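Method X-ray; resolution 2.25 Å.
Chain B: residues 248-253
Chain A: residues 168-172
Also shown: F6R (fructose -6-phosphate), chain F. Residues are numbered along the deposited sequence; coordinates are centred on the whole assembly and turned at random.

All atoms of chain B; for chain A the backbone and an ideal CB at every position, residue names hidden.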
# COMPACT_ATOMS: atom_id res chain seq x y z
N PRO B 248 1.94 11.81 -7.75
CA PRO B 248 0.86 11.08 -8.41
C PRO B 248 -0.07 11.99 -9.22
O PRO B 248 -0.20 13.17 -8.90
CB PRO B 248 0.07 10.45 -7.25
CG PRO B 248 0.89 10.64 -6.03
CD PRO B 248 1.80 11.79 -6.28
N MET B 249 -0.70 11.42 -10.24
CA MET B 249 -1.70 12.12 -11.03
C MET B 249 -2.69 12.82 -10.08
O MET B 249 -3.11 12.22 -9.09
CB MET B 249 -2.42 11.16 -11.98
CG MET B 249 -3.20 10.03 -11.29
SD MET B 249 -3.80 8.80 -12.46
CE MET B 249 -5.07 9.73 -13.32
N PRO B 250 -3.14 13.99 -10.44
CA PRO B 250 -3.80 14.92 -9.53
C PRO B 250 -5.05 14.37 -8.85
O PRO B 250 -5.31 14.66 -7.71
CB PRO B 250 -4.18 16.06 -10.43
CG PRO B 250 -3.24 16.00 -11.56
CD PRO B 250 -2.71 14.63 -11.68
N GLU B 251 -5.82 13.59 -9.57
CA GLU B 251 -7.11 13.04 -9.07
C GLU B 251 -6.96 11.96 -7.99
O GLU B 251 -7.96 11.51 -7.44
CB GLU B 251 -8.01 12.54 -10.21
CG GLU B 251 -7.29 11.87 -11.36
CD GLU B 251 -6.75 12.86 -12.38
OE1 GLU B 251 -5.54 13.17 -12.32
OE2 GLU B 251 -7.53 13.32 -13.24
N VAL B 252 -5.72 11.56 -7.70
CA VAL B 252 -5.43 10.75 -6.52
C VAL B 252 -5.59 11.59 -5.25
O VAL B 252 -6.11 11.11 -4.24
CB VAL B 252 -4.02 10.13 -6.58
CG1 VAL B 252 -3.66 9.44 -5.28
CG2 VAL B 252 -3.93 9.15 -7.74
N ALA B 253 -5.15 12.85 -5.30
CA ALA B 253 -5.39 13.82 -4.23
C ALA B 253 -6.63 14.65 -4.53
O ALA B 253 -7.74 14.32 -4.10
CB ALA B 253 -4.18 14.73 -4.05
N UNK A 168 -11.19 3.90 -16.87
CA UNK A 168 -9.86 4.01 -17.44
C UNK A 168 -9.38 5.46 -17.42
O UNK A 168 -10.13 6.36 -17.80
CB UNK A 168 -9.85 3.46 -18.87
N UNK A 169 -8.14 5.65 -16.98
CA UNK A 169 -7.48 6.97 -16.94
C UNK A 169 -8.00 7.89 -15.86
O UNK A 169 -7.60 9.04 -15.79
CB UNK A 169 -7.64 7.67 -18.29
N UNK A 170 -8.85 7.37 -14.98
CA UNK A 170 -9.54 8.22 -14.03
C UNK A 170 -8.80 8.40 -12.71
O UNK A 170 -9.10 9.33 -11.96
CB UNK A 170 -10.93 7.65 -13.76
N UNK A 171 -7.87 7.49 -12.40
CA UNK A 171 -7.12 7.57 -11.14
C UNK A 171 -7.95 7.46 -9.87
O UNK A 171 -7.48 7.81 -8.78
CB UNK A 171 -6.35 8.89 -11.10
N UNK A 172 -9.18 6.95 -10.00
CA UNK A 172 -10.13 6.89 -8.88
C UNK A 172 -9.96 5.67 -7.97
O UNK A 172 -10.59 5.61 -6.92
CB UNK A 172 -11.56 6.90 -9.43
C1 F6R F . -5.54 -2.92 -22.12
C2 F6R F . -4.72 -1.71 -21.75
C3 F6R F . -5.36 -0.42 -21.31
C4 F6R F . -5.82 -0.59 -19.86
C5 F6R F . -6.11 0.77 -19.20
C6 F6R F . -6.03 0.66 -17.69
O2 F6R F . -3.49 -1.78 -21.75
O3 F6R F . -6.45 0.02 -22.12
O4 F6R F . -7.02 -1.38 -19.83
O5 F6R F . -5.18 1.76 -19.62
O6 F6R F . -6.46 1.90 -17.13
P F6R F . -5.46 3.02 -16.59
O1P F6R F . -4.93 3.64 -17.84
O2P F6R F . -4.41 2.31 -15.78
O3P F6R F . -6.38 3.84 -15.73

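Position 168 lies beyond the reach of the chain B stretch. Nothing of that stretch comes within 5.5 Å of its ideal CB, so that stretch sets no limit on size or polarity. The sugar phosphate F6R lies on this side, and a small or medium side chain could rest near it. The residue is V168(A). Its CG1 is 3.7 Å from O6 of F6R.

At position 169 the CA-to-CB bond points sideways to chain B, and the ideal CB again has no atom of the chain B stretch within 5.5 Å. Phi is 73° and psi 9°, a left-handed turn that favours glycine and is often taken by asparagine, though other residues can adopt it. Its N is 2.8 Å from O3P of F6R, and its O faces the methyl end of M249(B). The residue is A169(A). Its N donates a hydrogen bond to O3P, and its O is 3.6 Å from CE of M249(B), a packing contact. The methyl side chain takes no part in either.

Position 170 directs CA-to-CB away from chain B, so many side chains would suit, polar ones included. The contact again falls to the backbone: its O is 3.2 Å from CG of E251(B). The residue is S170(A), with chi1 in the p well. Its OG accepts a weak hydrogen bond from the backbone N of position 172, at 3.4 Å.

Position 171 is the most restrictive. Its CA is 5.8 Å from CA of E251(B), and an ideal CB would point toward chain B. That CB would lie 2.7 Å from CE of M249(B), a clash, and 3.1 Å from CG of E251(B), which is tight. Phi is 62° and psi 18°, and the positive phi by itself favours glycine. Both arguments lead to the same choice, and even alanine would fit poorly in this arrangement. The residue is G171(A). Without a CB, its CA packs 3.7 Å from CE of M249(B), while its O lies 3.9 Å from CG2 of V252(B). No hydrogen bond joins the two stretches, so the fit rests on close packing.

At position 172 CA-to-CB points away from chain B, and no atom of the chain B stretch is within 5.5 Å of the ideal CB. A long or charged side chain would be accommodated as far as that stretch is concerned. The residue is R172(A), extended through chi2 and chi3, and it touches a crystal neighbour.

Chain A, residues 168-172: VASGR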
# COMPACT_ATOMS: atom_id res chain seq x y z
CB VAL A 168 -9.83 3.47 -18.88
CG1 VAL A 168 -8.50 3.77 -19.57
CG2 VAL A 168 -10.06 1.97 -18.87
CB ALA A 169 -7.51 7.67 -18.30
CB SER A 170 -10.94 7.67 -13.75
OG SER A 170 -10.88 6.55 -12.88
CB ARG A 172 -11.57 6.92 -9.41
CG ARG A 172 -12.02 8.28 -9.94
CD ARG A 172 -13.35 8.20 -10.68
NE ARG A 172 -13.78 9.51 -11.18
CZ ARG A 172 -14.90 10.17 -10.85
NH1 ARG A 172 -15.78 9.66 -9.99
NH2 ARG A 172 -15.14 11.36 -11.38
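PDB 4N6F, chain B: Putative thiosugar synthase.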